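Local coordinates for protein phosphoserine aminotransferase (Bacillus circulans, PDB 2C0R) that catalyses the reversible, pyridoxal-phosphate-dependent transamination between phosphoserine and 3-phosphohydroxypyruvate in serine biosynthesis, and the matching phosphohydroxythreonine reaction of pyridoxine biosynthesis, at residues Arg4-Asn9 with Cys347-Gln352; Leu252-Glu257 with Tyr339-Tyr344; Ala278-Gly283 with Asp293-Met298; Gly284-Cys289 with Lys311-Ala316. The protein carries 1 engineered substitution. All blocks are in the same frame, centred on the assembly; numbering follows the deposited sequence.

Overall arrangement
Interactions 3 and 4 lie within the C-terminal part of the chain, interaction 1 brings the N-terminal segment onto its last helix, and interaction 2 sets helix 242-257 against the loop before that helix. In interaction 2 the N340 side chain is about 14 Å from the bound pyridoxal phosphate and about 10 Å from that of K197. Interaction 1, its centre 16 Å away, meets it through F8 against V342 (CE2 to CG1 4.2 Å). Y339 CD2 in turn rests 3.8 Å from M298 SD, which joins interaction 2 to interaction 3. Helix 260-280 ends in interaction 3, where I279 CG2 lies 3.7 Å from Y286 O of interaction 4; those two centres are 13 Å apart.

Interaction 1 of 4, residues Arg4-Asn9 with Cys347-Gln352; sequences RAYNFN and CEALVQ
The short parallel sheet formed by strands 6-7 and 322-323 packs beside the C-terminal helix 344-361, and Y6 and F8 reach from the N-terminal segment to A349, L350 and C347 on that helix. The two rings are met in different ways. The methyl of A349 stands over one face of Y6 as a CH-pi contact, CB 3.6 Å from the ring centroid and 17° off the normal, displaced toward the rim so that CZ is its nearest ring atom at 3.5 Å. F8 offers its far end. L350 CD2 lies over one face, 4.2 Å from the centroid, while L350 CB touches CZ at 3.8 Å. C347 approaches the F8 edge, its SG 4.1 Å from CE2 in a sulfur-aromatic contact. In L350, chi1 173° directs the branch toward F8 and chi2 60° places CD2 over the ring. F322 of the neighbouring strand touches Y6, F8, A349 and L350 and closes the cluster. Between the two aromatics N7 faces the other way: its OD1 accepts from N9 N at 3.0 Å, an Asx turn, and its ND2 bonds to the backbone of E39 of the second subunit. The N-terminal segment thus has a hydrophobic side against helix 344-361 of the same subunit and a polar side at the dimer interface, an aromatic-aliphatic packing of strand on helix within the class-V aminotransferase fold.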
loop_
_atom_site.group_PDB
_atom_site.type_symbol
_atom_site.label_atom_id
_atom_site.label_comp_id
_atom_site.label_asym_id
_atom_site.label_seq_id
_atom_site.Cartn_x
_atom_site.Cartn_y
_atom_site.Cartn_z
ATOM N N ARG A 4 14.745 -21.947 -9.370
ATOM C CA ARG A 4 14.310 -20.535 -9.495
ATOM C C ARG A 4 14.034 -20.210 -10.946
ATOM O O ARG A 4 14.852 -20.542 -11.821
ATOM C CB ARG A 4 15.386 -19.603 -8.936
ATOM C CG ARG A 4 15.515 -19.663 -7.413
ATOM C CD ARG A 4 14.407 -18.830 -6.737
ATOM N NE ARG A 4 14.791 -17.406 -6.739
ATOM C CZ ARG A 4 13.972 -16.384 -6.487
ATOM N NH1 ARG A 4 12.697 -16.619 -6.212
ATOM N NH2 ARG A 4 14.418 -15.129 -6.499
ATOM N N ALA A 5 12.924 -19.545 -11.230
ATOM C CA ALA A 5 12.658 -19.082 -12.584
ATOM C C ALA A 5 13.677 -18.023 -13.000
ATOM O O ALA A 5 14.224 -17.274 -12.216
ATOM C CB ALA A 5 11.251 -18.522 -12.637
ATOM N N TYR A 6 13.939 -17.985 -14.316
ATOM C CA TYR A 6 14.717 -16.900 -14.882
ATOM C C TYR A 6 13.761 -15.724 -15.046
ATOM O O TYR A 6 13.095 -15.579 -16.077
ATOM C CB TYR A 6 15.253 -17.304 -16.239
ATOM C CG TYR A 6 16.241 -18.447 -16.179
ATOM C CD1 TYR A 6 16.108 -19.467 -17.129
ATOM C CD2 TYR A 6 17.268 -18.493 -15.250
ATOM C CE1 TYR A 6 16.974 -20.544 -17.150
ATOM C CE2 TYR A 6 18.136 -19.573 -15.268
ATOM C CZ TYR A 6 17.979 -20.577 -16.204
ATOM O OH TYR A 6 18.865 -21.646 -16.216
ATOM N N ASN A 7 13.696 -14.930 -13.989
ATOM C CA ASN A 7 12.647 -13.919 -13.852
ATOM C C ASN A 7 13.082 -12.567 -14.372
ATOM O O ASN A 7 13.906 -11.940 -13.705
ATOM C CB ASN A 7 12.291 -13.811 -12.375
ATOM C CG ASN A 7 11.086 -12.904 -12.150
ATOM O OD1 ASN A 7 10.526 -12.410 -13.128
ATOM N ND2 ASN A 7 10.767 -12.710 -10.868
ATOM N N PHE A 8 12.533 -12.187 -15.528
ATOM C CA PHE A 8 12.789 -10.890 -16.134
ATOM C C PHE A 8 11.567 -9.977 -16.064
ATOM O O PHE A 8 11.463 -9.025 -16.817
ATOM C CB PHE A 8 13.226 -11.076 -17.597
ATOM C CG PHE A 8 14.658 -11.611 -17.668
ATOM C CD1 PHE A 8 14.824 -12.976 -17.754
ATOM C CD2 PHE A 8 15.752 -10.778 -17.660
ATOM C CE1 PHE A 8 16.102 -13.509 -17.825
ATOM C CE2 PHE A 8 17.044 -11.291 -17.722
ATOM C CZ PHE A 8 17.216 -12.675 -17.818
ATOM N N ASN A 9 10.683 -10.213 -15.107
ATOM C CA ASN A 9 9.535 -9.378 -14.911
ATOM C C ASN A 9 9.962 -7.923 -14.648
ATOM O O ASN A 9 10.989 -7.646 -14.015
ATOM C CB ASN A 9 8.754 -9.828 -13.672
ATOM C CG ASN A 9 7.789 -10.947 -13.950
ATOM O OD1 ASN A 9 7.506 -11.771 -13.073
ATOM N ND2 ASN A 9 7.242 -10.980 -15.143
ATOM N N CYS A 347 20.853 -13.802 -16.738
ATOM C CA CYS A 347 21.255 -13.109 -17.964
ATOM C C CYS A 347 22.066 -14.038 -18.866
ATOM O O CYS A 347 21.927 -14.040 -20.070
ATOM C CB CYS A 347 22.072 -11.884 -17.560
ATOM S SG CYS A 347 21.006 -10.713 -16.660
ATOM N N GLU A 348 22.951 -14.845 -18.300
ATOM C CA GLU A 348 23.680 -15.841 -19.123
ATOM C C GLU A 348 22.725 -16.814 -19.770
ATOM O O GLU A 348 22.851 -17.164 -20.951
ATOM C CB GLU A 348 24.630 -16.628 -18.222
ATOM C CG GLU A 348 25.822 -15.849 -17.729
ATOM C CD GLU A 348 26.693 -16.731 -16.835
ATOM O OE1 GLU A 348 26.165 -17.165 -15.790
ATOM O OE2 GLU A 348 27.871 -16.967 -17.165
ATOM N N ALA A 349 21.725 -17.248 -18.997
ATOM C CA ALA A 349 20.740 -18.145 -19.594
ATOM C C ALA A 349 19.986 -17.480 -20.717
ATOM O O ALA A 349 19.766 -18.076 -21.776
ATOM C CB ALA A 349 19.795 -18.667 -18.511
ATOM N N LEU A 350 19.613 -16.208 -20.539
ATOM C CA LEU A 350 18.890 -15.503 -21.580
ATOM C C LEU A 350 19.707 -15.397 -22.860
ATOM O O LEU A 350 19.218 -15.630 -23.989
ATOM C CB LEU A 350 18.515 -14.086 -21.066
ATOM C CG LEU A 350 17.902 -13.195 -22.157
ATOM C CD1 LEU A 350 16.638 -13.799 -22.721
ATOM C CD2 LEU A 350 17.686 -11.776 -21.599
ATOM N N VAL A 351 20.987 -15.063 -22.721
ATOM C CA VAL A 351 21.832 -14.895 -23.907
ATOM C C VAL A 351 21.978 -16.216 -24.620
ATOM O O VAL A 351 22.024 -16.255 -25.855
ATOM C CB VAL A 351 23.196 -14.313 -23.469
ATOM C CG1 VAL A 351 24.267 -14.524 -24.532
ATOM C CG2 VAL A 351 22.985 -12.835 -23.111
ATOM N N GLN A 352 22.072 -17.313 -23.864
ATOM C CA GLN A 352 22.160 -18.652 -24.466
ATOM C C GLN A 352 20.887 -18.931 -25.234
ATOM O O GLN A 352 20.951 -19.378 -26.391
ATOM C CB GLN A 352 22.395 -19.696 -23.387
ATOM C CG GLN A 352 23.710 -19.630 -22.632
ATOM C CD GLN A 352 23.879 -20.622 -21.503
ATOM O OE1 GLN A 352 24.748 -20.415 -20.640
ATOM N NE2 GLN A 352 23.095 -21.697 -21.464
#

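Interaction 2 of 4, residues Leu252-Glu257 with Tyr339-Tyr344; sequences LKWIEE and YNAVPY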
loop_
_atom_site.group_PDB
_atom_site.type_symbol
_atom_site.label_atom_id
_atom_site.label_comp_id
_atom_site.label_asym_id
_atom_site.label_seq_id
_atom_site.Cartn_x
_atom_site.Cartn_y
_atom_site.Cartn_z
ATOM N N LEU A 252 17.655 -3.318 1.498
ATOM C CA LEU A 252 18.730 -2.347 1.680
ATOM C C LEU A 252 19.940 -2.990 2.345
ATOM O O LEU A 252 21.087 -2.697 1.985
ATOM C CB LEU A 252 18.279 -1.120 2.493
ATOM C CG LEU A 252 17.086 -0.349 1.892
ATOM C CD1 LEU A 252 16.710 0.731 2.882
ATOM C CD2 LEU A 252 17.423 0.231 0.533
ATOM N N LYS A 253 19.685 -3.857 3.322
ATOM C CA LYS A 253 20.806 -4.621 3.888
ATOM C C LYS A 253 21.544 -5.404 2.815
ATOM O O LYS A 253 22.753 -5.440 2.769
ATOM C CB LYS A 253 20.268 -5.572 4.949
ATOM C CG LYS A 253 19.874 -4.937 6.277
ATOM C CD LYS A 253 19.101 -5.979 7.106
ATOM C CE LYS A 253 18.540 -5.309 8.384
ATOM N NZ LYS A 253 17.764 -6.317 9.165
ATOM N N TRP A 254 20.773 -6.057 1.937
ATOM C CA TRP A 254 21.422 -6.854 0.870
ATOM C C TRP A 254 22.213 -5.952 -0.063
ATOM O O TRP A 254 23.305 -6.315 -0.486
ATOM C CB TRP A 254 20.310 -7.637 0.176
ATOM C CG TRP A 254 20.722 -8.368 -1.066
ATOM C CD1 TRP A 254 21.203 -9.672 -1.127
ATOM C CD2 TRP A 254 20.716 -7.900 -2.427
ATOM N NE1 TRP A 254 21.477 -10.014 -2.433
ATOM C CE2 TRP A 254 21.190 -8.948 -3.236
ATOM C CE3 TRP A 254 20.352 -6.691 -3.029
ATOM C CZ2 TRP A 254 21.305 -8.808 -4.620
ATOM C CZ3 TRP A 254 20.461 -6.550 -4.397
ATOM C CH2 TRP A 254 20.939 -7.610 -5.183
ATOM N N ILE A 255 21.699 -4.757 -0.387
ATOM C CA ILE A 255 22.489 -3.888 -1.289
ATOM C C ILE A 255 23.810 -3.555 -0.633
ATOM O O ILE A 255 24.873 -3.541 -1.278
ATOM C CB ILE A 255 21.687 -2.611 -1.631
ATOM C CG1 ILE A 255 20.451 -2.893 -2.461
ATOM C CG2 ILE A 255 22.594 -1.616 -2.387
ATOM C CD1 ILE A 255 19.512 -1.716 -2.726
ATOM N N GLU A 256 23.745 -3.294 0.672
ATOM C CA GLU A 256 24.999 -2.966 1.377
ATOM C C GLU A 256 25.930 -4.160 1.266
ATOM O O GLU A 256 27.138 -4.013 1.029
ATOM C CB GLU A 256 24.695 -2.561 2.821
ATOM C CG GLU A 256 25.906 -2.355 3.691
ATOM C CD GLU A 256 26.673 -1.061 3.541
ATOM O OE1 GLU A 256 27.268 -0.634 4.566
ATOM O OE2 GLU A 256 26.727 -0.460 2.439
ATOM N N GLU A 257 25.402 -5.366 1.422
ATOM C CA GLU A 257 26.253 -6.556 1.380
ATOM C C GLU A 257 26.866 -6.805 0.015
ATOM O O GLU A 257 27.856 -7.533 -0.100
ATOM C CB GLU A 257 25.445 -7.820 1.665
ATOM C CG GLU A 257 24.951 -7.999 3.070
ATOM C CD GLU A 257 23.975 -9.170 3.178
ATOM O OE1 GLU A 257 23.432 -9.634 2.143
ATOM O OE2 GLU A 257 23.764 -9.612 4.321
ATOM N N TYR A 339 16.864 -5.615 -13.063
ATOM C CA TYR A 339 17.032 -4.930 -11.807
ATOM C C TYR A 339 18.057 -5.587 -10.906
ATOM O O TYR A 339 18.460 -6.708 -11.184
ATOM C CB TYR A 339 15.685 -4.946 -11.057
ATOM C CG TYR A 339 14.593 -4.324 -11.887
ATOM C CD1 TYR A 339 13.456 -5.031 -12.225
ATOM C CD2 TYR A 339 14.693 -3.015 -12.320
ATOM C CE1 TYR A 339 12.449 -4.485 -12.962
ATOM C CE2 TYR A 339 13.684 -2.427 -13.075
ATOM C CZ TYR A 339 12.589 -3.171 -13.399
ATOM O OH TYR A 339 11.569 -2.620 -14.131
ATOM N N ASN A 340 18.459 -4.867 -9.845
ATOM C CA ASN A 340 19.562 -5.340 -9.022
ATOM C C ASN A 340 19.546 -6.820 -8.670
ATOM O O ASN A 340 20.576 -7.485 -8.808
ATOM C CB ASN A 340 19.658 -4.669 -7.646
ATOM C CG ASN A 340 19.971 -3.180 -7.664
ATOM O OD1 ASN A 340 20.358 -2.606 -8.674
ATOM N ND2 ASN A 340 19.761 -2.528 -6.513
ATOM N N ALA A 341 18.403 -7.345 -8.250
ATOM C CA ALA A 341 18.317 -8.702 -7.753
ATOM C C ALA A 341 18.243 -9.733 -8.868
ATOM O O ALA A 341 18.391 -10.921 -8.541
ATOM C CB ALA A 341 17.093 -8.878 -6.852
ATOM N N VAL A 342 18.115 -9.371 -10.125
ATOM C CA VAL A 342 18.164 -10.374 -11.210
ATOM C C VAL A 342 19.605 -10.867 -11.287
ATOM O O VAL A 342 20.517 -10.044 -11.488
ATOM C CB VAL A 342 17.690 -9.741 -12.530
ATOM C CG1 VAL A 342 17.862 -10.775 -13.637
ATOM C CG2 VAL A 342 16.241 -9.273 -12.421
ATOM N N PRO A 343 19.875 -12.146 -11.093
ATOM C CA PRO A 343 21.238 -12.643 -11.041
ATOM C C PRO A 343 21.886 -12.682 -12.424
ATOM O O PRO A 343 21.252 -12.805 -13.458
ATOM C CB PRO A 343 21.075 -14.077 -10.515
ATOM C CG PRO A 343 19.735 -14.081 -9.835
ATOM C CD PRO A 343 18.908 -13.225 -10.764
ATOM N N TYR A 344 23.201 -12.585 -12.456
ATOM C CA TYR A 344 23.908 -12.702 -13.733
ATOM C C TYR A 344 23.588 -14.023 -14.380
ATOM O O TYR A 344 23.453 -14.097 -15.608
ATOM C CB TYR A 344 25.392 -12.567 -13.448
ATOM C CG TYR A 344 26.256 -12.658 -14.685
ATOM C CD1 TYR A 344 26.185 -11.659 -15.641
ATOM C CD2 TYR A 344 27.145 -13.732 -14.852
ATOM C CE1 TYR A 344 26.960 -11.698 -16.786
ATOM C CE2 TYR A 344 27.915 -13.759 -16.012
ATOM C CZ TYR A 344 27.823 -12.757 -16.956
ATOM O OH TYR A 344 28.617 -12.816 -18.089
#
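W254 and N340 meet where the last turns of helix 242-257 come up against a type I beta turn, Y339 to V342, that connects strand 334-337 to the C-terminal helix 344-361. The indole reaches the turn with the far end of its six-membered ring. With CG anti to the backbone N (chi1 172°), W254 extends its indole toward the turn, and CH2 comes to 3.6 Å from N340 O, which lies at the ring edge and in its plane. CZ3, the neighbouring ring carbon, packs on N340 CB at 3.8 Å, and the planes of the indole and the N340 amide are inclined by 32°. On the next residue of the turn CH2 also touches A341 CA at 3.8 Å. These are van der Waals contacts, and no hydrogen bond joins the two segments. I255 approaches N340 from another direction, its side chain running roughly at right angles to that of the asparagine. The amide it touches is fixed by partners beyond the two segments: OD1 accepts from N268 ND2, and ND2 donates to the backbone oxygen of L179. Both polar ends of a buried side chain are thereby satisfied, and its rotation is set. The N340 backbone N is bonded to OD1 of N198, the residue after K197, the cofactor-attachment lysine, which is not linked to the cofactor here. Within the turn itself V342 N bonds to Y339 O at 2.9 Å. The aliphatic tip on the helix side is I255 CD1, resting 3.9 Å from N340 ND2.

Interaction 3 of 4, residues Ala278-Gly283 with Asp293-Met298; sequences AIDQSG and DSRSDM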
loop_
_atom_site.group_PDB
_atom_site.type_symbol
_atom_site.label_atom_id
_atom_site.label_comp_id
_atom_site.label_asym_id
_atom_site.label_seq_id
_atom_site.Cartn_x
_atom_site.Cartn_y
_atom_site.Cartn_z
ATOM N N ALA A 278 24.773 -9.489 -26.959
ATOM C CA ALA A 278 23.970 -10.475 -27.688
ATOM C C ALA A 278 23.113 -9.847 -28.768
ATOM O O ALA A 278 22.925 -10.386 -29.842
ATOM C CB ALA A 278 23.030 -11.192 -26.708
ATOM N N ILE A 279 22.547 -8.671 -28.497
ATOM C CA ILE A 279 21.780 -7.927 -29.521
ATOM C C ILE A 279 22.682 -7.373 -30.599
ATOM O O ILE A 279 22.401 -7.493 -31.789
ATOM C CB ILE A 279 20.996 -6.773 -28.837
ATOM C CG1 ILE A 279 19.970 -7.357 -27.852
ATOM C CG2 ILE A 279 20.393 -5.864 -29.884
ATOM C CD1 ILE A 279 19.601 -6.360 -26.738
ATOM N N ASP A 280 23.805 -6.778 -30.181
ATOM C CA ASP A 280 24.715 -6.095 -31.106
ATOM C C ASP A 280 25.554 -7.050 -31.908
ATOM O O ASP A 280 26.218 -6.632 -32.863
ATOM C CB ASP A 280 25.629 -5.135 -30.341
ATOM C CG ASP A 280 24.851 -3.959 -29.781
ATOM O OD1 ASP A 280 23.716 -3.682 -30.214
ATOM O OD2 ASP A 280 25.432 -3.307 -28.909
ATOM N N GLN A 281 25.592 -8.322 -31.570
ATOM C CA GLN A 281 26.290 -9.337 -32.344
ATOM C C GLN A 281 25.246 -10.401 -32.669
ATOM O O GLN A 281 25.239 -11.554 -32.255
ATOM C CB GLN A 281 27.424 -9.909 -31.508
ATOM C CG GLN A 281 28.506 -8.932 -31.083
ATOM C CD GLN A 281 29.392 -8.455 -32.226
ATOM O OE1 GLN A 281 29.556 -7.253 -32.458
ATOM N NE2 GLN A 281 29.970 -9.421 -32.943
ATOM N N SER A 282 24.228 -10.024 -33.421
ATOM C CA SER A 282 23.117 -10.937 -33.671
ATOM C C SER A 282 22.888 -11.008 -35.172
ATOM O O SER A 282 21.961 -11.676 -35.625
ATOM C CB SER A 282 21.847 -10.483 -32.976
ATOM O OG SER A 282 21.322 -9.306 -33.604
ATOM N N GLY A 283 23.726 -10.360 -35.978
ATOM C CA GLY A 283 23.503 -10.456 -37.420
ATOM C C GLY A 283 22.244 -9.717 -37.825
ATOM O O GLY A 283 21.643 -10.055 -38.853
ATOM N N ASP A 293 23.435 5.333 -27.001
ATOM C CA ASP A 293 23.765 6.249 -25.936
ATOM C C ASP A 293 22.585 6.489 -24.991
ATOM O O ASP A 293 22.844 7.162 -23.995
ATOM C CB ASP A 293 24.226 7.628 -26.470
ATOM C CG ASP A 293 25.562 7.473 -27.188
ATOM O OD1 ASP A 293 26.190 6.405 -27.099
ATOM O OD2 ASP A 293 25.935 8.449 -27.852
ATOM N N SER A 294 21.404 5.966 -25.250
ATOM C CA SER A 294 20.259 6.147 -24.341
ATOM C C SER A 294 19.954 4.845 -23.598
ATOM O O SER A 294 19.041 4.798 -22.831
ATOM C CB SER A 294 19.013 6.599 -25.118
ATOM O OG SER A 294 19.239 7.937 -25.547
ATOM N N ARG A 295 20.738 3.797 -23.815
ATOM C CA ARG A 295 20.397 2.487 -23.299
ATOM C C ARG A 295 20.300 2.422 -21.782
ATOM O O ARG A 295 21.186 2.843 -21.064
ATOM C CB ARG A 295 21.487 1.492 -23.738
ATOM C CG ARG A 295 21.245 1.031 -25.167
ATOM C CD ARG A 295 22.413 0.182 -25.679
ATOM N NE ARG A 295 21.992 -0.382 -26.978
ATOM C CZ ARG A 295 22.780 -1.210 -27.673
ATOM N NH1 ARG A 295 23.984 -1.504 -27.181
ATOM N NH2 ARG A 295 22.332 -1.696 -28.827
ATOM N N SER A 296 19.220 1.760 -21.352
ATOM C CA SER A 296 19.075 1.446 -19.936
ATOM C C SER A 296 19.830 0.200 -19.529
ATOM O O SER A 296 19.882 -0.778 -20.264
ATOM C CB SER A 296 17.585 1.226 -19.682
ATOM O OG SER A 296 17.351 0.791 -18.347
ATOM N N ASP A 297 20.374 0.244 -18.322
ATOM C CA ASP A 297 20.967 -0.934 -17.706
ATOM C C ASP A 297 19.935 -1.656 -16.847
ATOM O O ASP A 297 20.328 -2.650 -16.245
ATOM C CB ASP A 297 22.173 -0.630 -16.832
ATOM C CG ASP A 297 23.463 -0.571 -17.656
ATOM O OD1 ASP A 297 23.425 -0.691 -18.901
ATOM O OD2 ASP A 297 24.530 -0.387 -17.052
ATOM N N MET A 298 18.709 -1.199 -16.791
ATOM C CA MET A 298 17.668 -1.831 -15.989
ATOM C C MET A 298 16.631 -2.530 -16.860
ATOM O O MET A 298 16.089 -3.545 -16.453
ATOM C CB MET A 298 16.931 -0.779 -15.127
ATOM C CG MET A 298 17.849 -0.145 -14.071
ATOM S SD MET A 298 17.997 -1.171 -12.600
ATOM C CE MET A 298 19.547 -2.029 -12.904
#
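The guanidinium of R295 and the carboxylate of D280 meet edge to edge, their planes 17° apart, with the carboxylate carbon lying at the guanidinium edge in its plane. Neither group uses a face for this contact. NH1 and NH2 of R295 each bond one carboxylate oxygen: NH2 donates to D280 OD1 at 2.8 Å and NH1 to OD2 at 2.9 Å. Both bonds are nearly straight, with N-H...O angles of 167° or more. OD1 receives through its syn lone pair, and OD2 is met on the syn side, slightly out of the carboxylate plane. The two side chains reach toward each other head to head. R295 runs extended from CG to NE, long enough to span from the loop before strand 299-303 to the end of helix 260-280, where D280 is the last helical residue. Y276 on the same helix and V290 pack against the arginine. Farther along the loop, S296 OG accepts from M298 N at 2.9 Å in an ST turn, and S296 O bonds to the hydroxyl of Y276, a second tie to helix 260-280. The salt bridge is a surface contact away from the cofactor. Paired charges in a two-bond, nearly coplanar fork restrict rotation of both groups, and the carboxylate, beside an arginine, is probably held in its ionised form.

Interaction 4 of 4, residues Gly284-Cys289 with Lys311-Ala316; sequences GFYRGC and KEFVKA
Segment 284-289 leads through a turn into the edge strand 287-288 of a three-stranded antiparallel sheet, and segment 311-316 is a stretch of helix 307-319; their backbones stay well apart, the nearest CA atoms, of Y286 and F313, being 11.1 Å from each other. Two aromatic side chains bridge the gap. F313 has CG anti to the backbone N (chi1 174°), pointing its ring at Y286, and CE1 makes the approach: it lies 3.5 Å from Y286 OH, the hydroxyl sitting at the phenylalanine edge near its plane, and 3.8 Å from Y286 CE2. The ring planes stand at 79° with centroids 5.9 Å apart, an oblique pair. One face of the Y286 ring is taken by its neighbour F285, whose CD2 stands 3.5 Å above the plane over its centre. The tyrosine hydroxyl has its polar partner elsewhere, in the backbone oxygen of M354 on helix 344-361. F313 meets F353 and F357 of that same helix edge-to-face. The loop leading into the edge strand is thus joined to helix 307-319 through an aromatic cluster against helix 344-361, with Y286 and F313 buried, a hydrophobic core between sheet and helices of this aminotransferase's alpha/beta C-terminal part.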
loop_
_atom_site.group_PDB
_atom_site.type_symbol
_atom_site.label_atom_id
_atom_site.label_comp_id
_atom_site.label_asym_id
_atom_site.label_seq_id
_atom_site.Cartn_x
_atom_site.Cartn_y
_atom_site.Cartn_z
ATOM N N GLY A 284 21.797 -8.737 -37.045
ATOM C CA GLY A 284 20.573 -7.989 -37.335
ATOM C C GLY A 284 19.344 -8.745 -36.888
ATOM O O GLY A 284 18.211 -8.276 -37.069
ATOM N N PHE A 285 19.532 -9.927 -36.287
ATOM C CA PHE A 285 18.341 -10.699 -35.892
ATOM C C PHE A 285 17.608 -10.094 -34.700
ATOM O O PHE A 285 16.387 -10.183 -34.607
ATOM C CB PHE A 285 18.763 -12.120 -35.541
ATOM C CG PHE A 285 17.606 -13.065 -35.253
ATOM C CD1 PHE A 285 16.923 -13.738 -36.255
ATOM C CD2 PHE A 285 17.179 -13.267 -33.942
ATOM C CE1 PHE A 285 15.854 -14.586 -35.992
ATOM C CE2 PHE A 285 16.134 -14.131 -33.687
ATOM C CZ PHE A 285 15.461 -14.812 -34.673
ATOM N N TYR A 286 18.367 -9.507 -33.788
ATOM C CA TYR A 286 17.877 -8.744 -32.667
ATOM C C TYR A 286 18.256 -7.272 -32.886
ATOM O O TYR A 286 19.386 -7.016 -33.283
ATOM C CB TYR A 286 18.449 -9.172 -31.306
ATOM C CG TYR A 286 18.095 -10.626 -30.985
ATOM C CD1 TYR A 286 19.121 -11.561 -30.901
ATOM C CD2 TYR A 286 16.778 -11.032 -30.794
ATOM C CE1 TYR A 286 18.838 -12.880 -30.614
ATOM C CE2 TYR A 286 16.497 -12.362 -30.526
ATOM C CZ TYR A 286 17.545 -13.274 -30.444
ATOM O OH TYR A 286 17.316 -14.602 -30.182
ATOM N N ARG A 287 17.383 -6.323 -32.645
ATOM C CA ARG A 287 17.705 -4.919 -32.766
ATOM C C ARG A 287 17.259 -4.189 -31.490
ATOM O O ARG A 287 16.153 -4.464 -30.983
ATOM C CB ARG A 287 16.960 -4.227 -33.885
ATOM C CG ARG A 287 17.193 -4.641 -35.304
ATOM C CD ARG A 287 16.172 -4.209 -36.332
ATOM N NE ARG A 287 14.922 -3.576 -35.939
ATOM C CZ ARG A 287 13.706 -4.114 -36.046
ATOM N NH1 ARG A 287 13.511 -5.343 -36.515
ATOM N NH2 ARG A 287 12.658 -3.407 -35.648
ATOM N N GLY A 288 18.071 -3.273 -31.026
ATOM C CA GLY A 288 17.631 -2.516 -29.843
ATOM C C GLY A 288 16.518 -1.521 -30.160
ATOM O O GLY A 288 16.258 -1.236 -31.336
ATOM N N CYS A 289 15.830 -0.937 -29.181
ATOM C CA CYS A 289 14.671 -0.049 -29.345
ATOM C C CYS A 289 14.826 1.416 -28.955
ATOM O O CYS A 289 13.860 2.275 -29.010
ATOM C CB CYS A 289 13.498 -0.584 -28.493
ATOM S SG CYS A 289 12.829 -2.024 -29.354
ATOM N N LYS A 311 6.357 -13.143 -30.845
ATOM C CA LYS A 311 5.484 -14.055 -30.117
ATOM C C LYS A 311 6.128 -15.430 -29.969
ATOM O O LYS A 311 6.049 -16.094 -28.925
ATOM C CB LYS A 311 4.161 -14.144 -30.881
ATOM C CG LYS A 311 3.594 -15.537 -30.963
ATOM C CD LYS A 311 3.923 -16.273 -32.272
ATOM C CE LYS A 311 3.652 -17.762 -32.022
ATOM N NZ LYS A 311 3.995 -18.095 -30.611
ATOM N N GLU A 312 6.774 -15.900 -31.029
ATOM C CA GLU A 312 7.419 -17.206 -31.022
ATOM C C GLU A 312 8.548 -17.235 -30.001
ATOM O O GLU A 312 8.692 -18.191 -29.249
ATOM C CB GLU A 312 7.954 -17.540 -32.416
ATOM C CG GLU A 312 8.578 -18.923 -32.459
ATOM C CD GLU A 312 7.505 -19.990 -32.592
ATOM O OE1 GLU A 312 6.324 -19.637 -32.815
ATOM O OE2 GLU A 312 7.853 -21.180 -32.469
ATOM N N PHE A 313 9.360 -16.180 -29.961
ATOM C CA PHE A 313 10.472 -16.107 -29.020
ATOM C C PHE A 313 9.899 -16.195 -27.618
ATOM O O PHE A 313 10.428 -16.884 -26.747
ATOM C CB PHE A 313 11.192 -14.792 -29.238
ATOM C CG PHE A 313 12.309 -14.446 -28.279
ATOM C CD1 PHE A 313 13.615 -14.643 -28.694
ATOM C CD2 PHE A 313 12.102 -13.867 -27.043
ATOM C CE1 PHE A 313 14.681 -14.344 -27.891
ATOM C CE2 PHE A 313 13.152 -13.617 -26.195
ATOM C CZ PHE A 313 14.453 -13.828 -26.619
ATOM N N VAL A 314 8.839 -15.444 -27.319
ATOM C CA VAL A 314 8.309 -15.398 -25.927
ATOM C C VAL A 314 7.859 -16.779 -25.513
ATOM O O VAL A 314 8.136 -17.320 -24.448
ATOM C CB VAL A 314 7.164 -14.369 -25.834
ATOM C CG1 VAL A 314 6.344 -14.570 -24.562
ATOM C CG2 VAL A 314 7.673 -12.929 -25.919
ATOM N N LYS A 315 7.120 -17.387 -26.454
ATOM C CA LYS A 315 6.503 -18.669 -26.129
ATOM C C LYS A 315 7.606 -19.676 -25.899
ATOM O O LYS A 315 7.592 -20.448 -24.926
ATOM C CB LYS A 315 5.566 -19.057 -27.261
ATOM N N ALA A 316 8.602 -19.685 -26.784
ATOM C CA ALA A 316 9.688 -20.627 -26.579
ATOM C C ALA A 316 10.429 -20.310 -25.302
ATOM O O ALA A 316 10.850 -21.204 -24.582
ATOM C CB ALA A 316 10.578 -20.537 -27.814
#